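Local coordinates for AmbC (Sorangium cellulosum, PDB 5O15), which contains a bifunctional dehydratase-cyclase domain that acts in ambruticin biosynthesis, probably dehydrating a polyketide intermediate and then closing it into an oxygen heterocycle, at residues 23-28 with 34-39; 183-188 with 222-227. All blocks are in the same frame, centred on the assembly; numbering follows the deposited sequence.

Contact 1 of 2, residues 23-28 with 34-39; sequences SAAVRL and YVLSGR
Arg27 lays the start of its side chain over one face of the Tyr34 ring, with CG 3.9 Å from Tyr34 CE2. Beyond that point the chain travels toward the phenol end, where Arg27 CD stands 3.7 Å from Tyr34 OH. This course follows from the first torsion, which sets CG anti to the backbone N (chi1 -177°); the chain then bends at chi3, and the guanidinium plane stands 64° from that of the ring. The contact is therefore aliphatic chain on ring, not a stacked cation. Val26 O approaches the ring obliquely. On the sheet face opposite to Arg27 and Tyr34, Leu28 CD2 meets Val35 CG2 at 3.8 Å, a small apolar contact beside the turn. Ala25 CB lies near Leu36 CG on the Tyr34 face, and there Leu36 is buried, its side chain also touching Ala74 of helix 61-75 and Val101 of strand 96-103.

The backbones run antiparallel, their short axes 166° apart. Val26 and Val35 form a hydrogen-bonded pair through reciprocal bonds, of which Val35 N to Val26 O is 2.9 Å long. Ala24 and Ser37 are paired in the same way, while Ala25 with Leu36 and Arg27 with Tyr34 are non-hydrogen-bonded pairs. At the far end Ser37 O accepts two donors, Ser23 N at 2.8 Å and Ala24 N at 3.2 Å, which puts two consecutive residues opposite one. That is the definition of a classic beta bulge. Strand 34-41 is bonded on its other edge to strand 96-103, whereas 24-27 is an outermost strand within the chain. Together, the pairing, the bulge and the short connection between neighbouring strands identify a beta hairpin at the margin of the double hotdog fold.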
ATOM      1  N   SER A  23     -14.635   9.413   8.574  1.00 23.10           N
ATOM      2  CA  SER A  23     -16.014   9.865   8.660  1.00 27.38           C
ATOM      3  C   SER A  23     -16.132  11.362   8.867  1.00 25.45           C
ATOM      4  O   SER A  23     -17.245  11.902   8.775  1.00 28.73           O
ATOM      5  CB  SER A  23     -16.729   9.171   9.825  1.00 30.49           C
ATOM      6  OG  SER A  23     -16.131   9.519  11.053  1.00 30.75           O
ATOM      7  N   ALA A  24     -15.040  12.051   9.167  1.00 23.33           N
ATOM      8  CA  ALA A  24     -15.069  13.492   9.320  1.00 23.56           C
ATOM      9  C   ALA A  24     -13.808  14.055   8.701  1.00 22.16           C
ATOM     10  O   ALA A  24     -12.724  13.462   8.819  1.00 21.67           O
ATOM     11  CB  ALA A  24     -15.195  13.886  10.794  1.00 25.45           C
ATOM     12  N   ALA A  25     -13.967  15.172   8.006  1.00 20.15           N
ATOM     13  CA  ALA A  25     -12.833  15.923   7.450  1.00 22.28           C
ATOM     14  C   ALA A  25     -13.004  17.392   7.814  1.00 20.54           C
ATOM     15  O   ALA A  25     -13.796  18.077   7.169  1.00 24.73           O
ATOM     16  CB  ALA A  25     -12.790  15.719   5.942  1.00 24.96           C
ATOM     17  N   VAL A  26     -12.275  17.838   8.827  1.00 16.51           N
ATOM     18  CA  VAL A  26     -12.483  19.165   9.397  1.00 15.33           C
ATOM     19  C   VAL A  26     -11.390  20.089   8.904  1.00 13.81           C
ATOM     20  O   VAL A  26     -10.196  19.815   9.093  1.00 14.64           O
ATOM     21  CB  VAL A  26     -12.533  19.097  10.926  1.00 16.85           C
ATOM     22  CG1 VAL A  26     -12.643  20.490  11.541  1.00 17.55           C
ATOM     23  CG2 VAL A  26     -13.717  18.262  11.350  1.00 19.98           C
ATOM     24  N   ARG A  27     -11.805  21.191   8.281  1.00 14.27           N
ATOM     25  CA  ARG A  27     -10.883  22.262   7.960  1.00 14.72           C
ATOM     26  C   ARG A  27     -10.764  23.147   9.185  1.00 13.80           C
ATOM     27  O   ARG A  27     -11.762  23.687   9.678  1.00 14.93           O
ATOM     28  CB  ARG A  27     -11.394  23.084   6.778  1.00 18.30           C
ATOM     29  CG  ARG A  27     -10.415  24.178   6.358  1.00 22.54           C
ATOM     30  CD  ARG A  27     -10.744  24.745   4.983  1.00 29.20           C
ATOM     31  NE  ARG A  27     -12.170  25.036   4.851  1.00 34.25           N
ATOM     32  CZ  ARG A  27     -12.745  26.200   5.134  1.00 40.12           C
ATOM     33  NH1 ARG A  27     -12.025  27.230   5.554  1.00 41.88           N
ATOM     34  NH2 ARG A  27     -14.055  26.334   4.972  1.00 42.58           N
ATOM     35  N   LEU A  28      -9.547  23.279   9.690  1.00 12.98           N
ATOM     36  CA  LEU A  28      -9.327  24.008  10.915  1.00 14.82           C
ATOM     37  C   LEU A  28      -9.621  25.482  10.708  1.00 15.13           C
ATOM     38  O   LEU A  28      -9.344  26.075   9.654  1.00 16.91           O
ATOM     39  CB  LEU A  28      -7.879  23.817  11.420  1.00 15.79           C
ATOM     40  CG  LEU A  28      -7.559  22.340  11.752  1.00 16.02           C
ATOM     41  CD1 LEU A  28      -6.083  22.232  12.117  1.00 18.33           C
ATOM     42  CD2 LEU A  28      -8.427  21.852  12.888  1.00 18.27           C
ATOM     43  N   TYR A  34      -5.922  20.630   8.459  1.00 13.04           N
ATOM     44  CA  TYR A  34      -7.079  19.748   8.431  1.00 12.74           C
ATOM     45  C   TYR A  34      -6.868  18.616   9.416  1.00 13.21           C
ATOM     46  O   TYR A  34      -5.740  18.189   9.662  1.00 13.38           O
ATOM     47  CB  TYR A  34      -7.330  19.098   7.064  1.00 14.03           C
ATOM     48  CG  TYR A  34      -7.675  20.078   5.973  1.00 15.05           C
ATOM     49  CD1 TYR A  34      -6.706  20.868   5.372  1.00 15.78           C
ATOM     50  CD2 TYR A  34      -8.959  20.128   5.463  1.00 17.18           C
ATOM     51  CE1 TYR A  34      -7.025  21.735   4.333  1.00 18.02           C
ATOM     52  CE2 TYR A  34      -9.290  20.995   4.420  1.00 18.55           C
ATOM     53  CZ  TYR A  34      -8.326  21.779   3.851  1.00 20.06           C
ATOM     54  OH  TYR A  34      -8.661  22.615   2.810  1.00 26.22           O
ATOM     55  N   VAL A  35      -7.981  18.076   9.916  0.53 12.23           N
ATOM     56  CA  VAL A  35      -7.991  16.911  10.800  0.53 12.32           C
ATOM     57  C   VAL A  35      -9.069  15.958  10.307  0.53 13.83           C
ATOM     58  O   VAL A  35     -10.262  16.272  10.369  0.53 14.68           O
ATOM     59  CB  VAL A  35      -8.218  17.287  12.270  0.53 13.10           C
ATOM     60  CG1 VAL A  35      -8.209  16.044  13.136  0.53 15.11           C
ATOM     61  CG2 VAL A  35      -7.141  18.246  12.724  0.53 13.49           C
ATOM     62  N   LEU A  36      -8.651  14.788   9.841  1.00 13.52           N
ATOM     63  CA  LEU A  36      -9.554  13.751   9.372  1.00 13.75           C
ATOM     64  C   LEU A  36      -9.629  12.673  10.438  1.00 14.05           C
ATOM     65  O   LEU A  36      -8.602  12.229  10.946  1.00 16.36           O
ATOM     66  CB  LEU A  36      -9.072  13.126   8.055  1.00 14.71           C
ATOM     67  CG  LEU A  36      -8.986  14.078   6.873  1.00 18.74           C
ATOM     68  CD1 LEU A  36      -7.706  14.857   6.834  1.00 22.97           C
ATOM     69  CD2 LEU A  36      -9.151  13.364   5.566  1.00 24.68           C
ATOM     70  N   SER A  37     -10.839  12.249  10.762  1.00 13.87           N
ATOM     71  CA  SER A  37     -11.045  11.272  11.811  1.00 14.38           C
ATOM     72  C   SER A  37     -11.874  10.114  11.280  1.00 14.42           C
ATOM     73  O   SER A  37     -12.720  10.298  10.404  1.00 17.54           O
ATOM     74  CB  SER A  37     -11.798  11.902  12.992  1.00 15.91           C
ATOM     75  OG  SER A  37     -11.075  12.973  13.544  1.00 16.98           O
ATOM     76  N   GLY A  38     -11.663   8.943  11.852  1.00 14.67           N
ATOM     77  CA  GLY A  38     -12.511   7.831  11.496  1.00 16.92           C
ATOM     78  C   GLY A  38     -12.242   6.630  12.362  1.00 15.74           C
ATOM     79  O   GLY A  38     -11.660   6.727  13.445  1.00 17.18           O
ATOM     80  N   ARG A  39     -12.712   5.486  11.876  1.00 18.36           N
ATOM     81  CA  ARG A  39     -12.690   4.260  12.654  1.00 19.01           C
ATOM     82  C   ARG A  39     -12.466   3.105  11.698  1.00 17.79           C
ATOM     83  O   ARG A  39     -13.073   3.055  10.624  1.00 20.04           O
ATOM     84  CB  ARG A  39     -14.044   4.030  13.330  1.00 25.00           C
ATOM     85  CG  ARG A  39     -14.093   2.894  14.325  1.00 28.81           C
ATOM     86  CD  ARG A  39     -15.321   3.067  15.217  1.00 33.23           C
ATOM     87  NE  ARG A  39     -15.552   1.923  16.095  1.00 37.49           N
ATOM     88  CZ  ARG A  39     -16.197   0.816  15.738  1.00 38.65           C
ATOM     89  NH1 ARG A  39     -16.678   0.686  14.506  1.00 38.57           N
ATOM     90  NH2 ARG A  39     -16.361  -0.171  16.611  1.00 40.86           N
TER

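Contact 2 of 2, residues 183-188 with 222-227; sequences AWRVGR and LRAELG
Arg185 reaches from its strand to the last turn of helix 211-225, where NH1 lies 3.7 Å from Ala224 CB. The same nitrogen is 3.8 Å from Ala224 O, which sits at the guanidinium edge and in its plane but is not hydrogen-bonded to it. The closely packed part of this contact is thus one terminal nitrogen against one alanine. It is kept in place from its own segment: NE and NH2 grip Gly187 O side-on, both directed at that single oxygen, with Arg185 NH2 3.2 Å from Gly187 O and an N-H...O angle of 153°. Because Gly187 O is only 4° out of the guanidinium plane, the pair of bonds restrains the rotation of the group. CG stands between the backbone N and the carbonyl carbon (chi1 73°), and a bend at chi3 curls the chain back to that oxygen.

The looser side is toward Glu225. Its OE2 comes near the guanidinium plane at the edge, yet Arg185 NH2 and Glu225 OE2 are 4.2 Å apart, beyond a salt bridge, so any attraction is probably modest and long-range. The small scale agrees with this: 97 Å² is buried in all, every touching residue is partly exposed, and no hydrogen bond crosses. Replacing Arg185 by an alanine would remove both donors, which is likely to leave Gly187 O without these two bonds and to open a gap beside the methyl of Ala224.

Ile190 of strand 189-195 touches both Arg185 and Ala224, so the neighbouring strand also packs at this junction. Arg185 is also bonded through its backbone to Glu158 of strand 158-160, while Glu225 packs on Leu270 of strand 269-277; the helix end thus packs against several strands of one run, from 180-186 and 189-195 to 269-277.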
ATOM      1  N   ALA A 183       1.860 -13.458 -13.468  1.00 12.61           N
ATOM      2  CA  ALA A 183       2.958 -12.501 -13.523  1.00 12.10           C
ATOM      3  C   ALA A 183       4.047 -13.034 -14.452  1.00 11.93           C
ATOM      4  O   ALA A 183       4.195 -14.247 -14.652  1.00 12.88           O
ATOM      5  CB  ALA A 183       3.514 -12.227 -12.121  1.00 13.89           C
ATOM      6  N   TRP A 184       4.841 -12.119 -14.976  1.00 12.83           N
ATOM      7  CA  TRP A 184       5.938 -12.391 -15.884  1.00 12.93           C
ATOM      8  C   TRP A 184       7.007 -11.338 -15.658  1.00 13.73           C
ATOM      9  O   TRP A 184       6.756 -10.289 -15.053  1.00 14.08           O
ATOM     10  CB  TRP A 184       5.502 -12.270 -17.338  1.00 13.93           C
ATOM     11  CG  TRP A 184       4.355 -13.129 -17.742  1.00 14.41           C
ATOM     12  CD1 TRP A 184       4.440 -14.322 -18.383  1.00 15.14           C
ATOM     13  CD2 TRP A 184       2.952 -12.868 -17.557  1.00 14.10           C
ATOM     14  NE1 TRP A 184       3.177 -14.821 -18.627  1.00 16.71           N
ATOM     15  CE2 TRP A 184       2.250 -13.953 -18.112  1.00 15.25           C
ATOM     16  CE3 TRP A 184       2.227 -11.812 -16.987  1.00 15.58           C
ATOM     17  CZ2 TRP A 184       0.859 -14.015 -18.133  1.00 17.60           C
ATOM     18  CZ3 TRP A 184       0.831 -11.873 -17.003  1.00 16.72           C
ATOM     19  CH2 TRP A 184       0.165 -12.978 -17.577  1.00 16.91           C
ATOM     20  N   ARG A 185       8.190 -11.569 -16.199  1.00 16.31           N
ATOM     21  CA  ARG A 185       9.252 -10.595 -16.123  1.00 17.59           C
ATOM     22  C   ARG A 185       9.937 -10.405 -17.459  1.00 16.32           C
ATOM     23  O   ARG A 185      10.105 -11.349 -18.233  1.00 17.10           O
ATOM     24  CB  ARG A 185      10.232 -10.947 -15.049  1.00 25.41           C
ATOM     25  CG  ARG A 185      11.137 -12.076 -15.291  1.00 30.49           C
ATOM     26  CD  ARG A 185      11.936 -12.305 -14.003  1.00 32.99           C
ATOM     27  NE  ARG A 185      12.536 -11.049 -13.559  1.00 31.80           N
ATOM     28  CZ  ARG A 185      12.732 -10.678 -12.293  1.00 32.16           C
ATOM     29  NH1 ARG A 185      12.381 -11.463 -11.273  1.00 33.29           N
ATOM     30  NH2 ARG A 185      13.280  -9.492 -12.048  1.00 32.14           N
ATOM     31  N   VAL A 186      10.283  -9.154 -17.728  1.00 16.67           N
ATOM     32  CA  VAL A 186      11.199  -8.781 -18.803  1.00 19.99           C
ATOM     33  C   VAL A 186      12.309  -8.021 -18.099  1.00 20.85           C
ATOM     34  O   VAL A 186      12.131  -6.846 -17.734  1.00 22.40           O
ATOM     35  CB  VAL A 186      10.541  -7.916 -19.884  1.00 26.27           C
ATOM     36  CG1 VAL A 186      11.509  -7.681 -21.030  1.00 29.93           C
ATOM     37  CG2 VAL A 186       9.263  -8.548 -20.397  1.00 26.99           C
ATOM     38  N   GLY A 187      13.427  -8.691 -17.838  1.00 24.70           N
ATOM     39  CA  GLY A 187      14.526  -8.007 -17.175  1.00 25.93           C
ATOM     40  C   GLY A 187      14.085  -7.523 -15.802  1.00 23.81           C
ATOM     41  O   GLY A 187      13.559  -8.292 -14.990  1.00 27.89           O
ATOM     42  N   ARG A 188      14.278  -6.221 -15.530  0.56 23.50           N
ATOM     43  CA  ARG A 188      13.937  -5.604 -14.248  0.56 22.44           C
ATOM     44  C   ARG A 188      12.462  -5.295 -14.098  0.56 18.70           C
ATOM     45  O   ARG A 188      12.067  -4.785 -13.048  0.56 19.73           O
ATOM     46  CB  ARG A 188      14.695  -4.275 -14.067  0.56 25.74           C
ATOM     47  CG  ARG A 188      16.205  -4.393 -14.109  0.56 31.73           C
ATOM     48  CD  ARG A 188      16.904  -3.076 -13.758  0.56 33.86           C
ATOM     49  NE  ARG A 188      16.618  -2.012 -14.725  0.56 36.13           N
ATOM     50  CZ  ARG A 188      15.892  -0.920 -14.482  0.56 38.48           C
ATOM     51  NH1 ARG A 188      15.369  -0.699 -13.282  0.56 37.68           N
ATOM     52  NH2 ARG A 188      15.706  -0.028 -15.447  0.56 39.41           N
ATOM     53  N   LEU A 222       7.481  -9.639  -4.700  1.00 13.54           N
ATOM     54  CA  LEU A 222       8.093 -10.587  -3.781  1.00 13.53           C
ATOM     55  C   LEU A 222       8.116 -11.993  -4.361  1.00 14.57           C
ATOM     56  O   LEU A 222       9.091 -12.722  -4.180  1.00 15.56           O
ATOM     57  CB  LEU A 222       7.358 -10.565  -2.448  1.00 15.43           C
ATOM     58  CG  LEU A 222       7.500  -9.290  -1.630  1.00 19.96           C
ATOM     59  CD1 LEU A 222       6.617  -9.328  -0.389  1.00 25.16           C
ATOM     60  CD2 LEU A 222       8.947  -9.021  -1.259  1.00 22.24           C
ATOM     61  N   ARG A 223       7.056 -12.409  -5.049  1.00 13.11           N
ATOM     62  CA  ARG A 223       7.074 -13.737  -5.632  1.00 14.18           C
ATOM     63  C   ARG A 223       8.134 -13.851  -6.709  1.00 15.07           C
ATOM     64  O   ARG A 223       8.764 -14.901  -6.856  1.00 17.33           O
ATOM     65  CB  ARG A 223       5.693 -14.109  -6.163  1.00 13.65           C
ATOM     66  CG  ARG A 223       4.708 -14.365  -5.030  1.00 12.72           C
ATOM     67  CD  ARG A 223       3.334 -14.786  -5.488  1.00 13.31           C
ATOM     68  NE  ARG A 223       2.464 -15.031  -4.364  1.00 13.08           N
ATOM     69  CZ  ARG A 223       2.497 -16.093  -3.568  1.00 12.78           C
ATOM     70  NH1 ARG A 223       3.269 -17.135  -3.825  1.00 13.18           N
ATOM     71  NH2 ARG A 223       1.731 -16.115  -2.495  1.00 13.60           N
ATOM     72  N   ALA A 224       8.376 -12.780  -7.439  1.00 14.76           N
ATOM     73  CA  ALA A 224       9.453 -12.781  -8.413  1.00 19.35           C
ATOM     74  C   ALA A 224      10.821 -12.795  -7.732  1.00 20.22           C
ATOM     75  O   ALA A 224      11.710 -13.543  -8.130  1.00 27.40           O
ATOM     76  CB  ALA A 224       9.288 -11.557  -9.319  1.00 20.81           C
ATOM     77  N   GLU A 225      10.999 -12.008  -6.683  1.00 17.74           N
ATOM     78  CA  GLU A 225      12.310 -11.864  -6.039  1.00 19.49           C
ATOM     79  C   GLU A 225      12.666 -12.995  -5.068  1.00 20.78           C
ATOM     80  O   GLU A 225      13.859 -13.269  -4.880  1.00 22.03           O
ATOM     81  CB  GLU A 225      12.376 -10.541  -5.294  1.00 22.97           C
ATOM     82  CG  GLU A 225      12.431  -9.375  -6.236  1.00 26.36           C
ATOM     83  CD  GLU A 225      13.844  -9.135  -6.748  1.00 33.58           C
ATOM     84  OE1 GLU A 225      14.790  -9.259  -5.942  1.00 36.41           O
ATOM     85  OE2 GLU A 225      14.009  -8.842  -7.951  1.00 35.44           O
ATOM     86  N   LEU A 226      11.681 -13.615  -4.413  1.00 20.02           N
ATOM     87  CA  LEU A 226      11.900 -14.677  -3.431  1.00 20.18           C
ATOM     88  C   LEU A 226      11.661 -16.055  -4.031  1.00 20.08           C
ATOM     89  O   LEU A 226      11.588 -17.056  -3.297  1.00 21.26           O
ATOM     90  CB  LEU A 226      10.985 -14.451  -2.222  1.00 21.36           C
ATOM     91  CG  LEU A 226      11.467 -13.439  -1.170  1.00 25.37           C
ATOM     92  CD1 LEU A 226      11.742 -12.039  -1.731  1.00 26.94           C
ATOM     93  CD2 LEU A 226      10.469 -13.351  -0.030  1.00 26.67           C
ATOM     94  N   GLY A 227      11.558 -16.135  -5.345  1.00 20.73           N
ATOM     95  CA  GLY A 227      11.148 -17.310  -6.042  1.00 22.04           C
ATOM     96  C   GLY A 227      12.305 -18.106  -6.605  1.00 23.32           C
ATOM     97  O   GLY A 227      13.419 -18.122  -6.065  1.00 22.21           O
TER

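How the contacts relate
Contacts 1 and 2 lie on opposite sides of the chain's centre, with centres 40 Å apart and nearest atoms about 26 Å apart, so neither touches the other. They come in series along the chain: 23-28 with 34-39 closes before 183-188 with 222-227 opens. Each belongs to a different dehydratase region of hotdog type, consistent with one contact in each half of the double hotdog fold. Contact 1 is strand to strand and includes the outermost strand 24-27; contact 2 joins strand 180-186, next to the other outermost strand, 158-160, to helix 211-225. They therefore mark two remote margins of the antiparallel strand system.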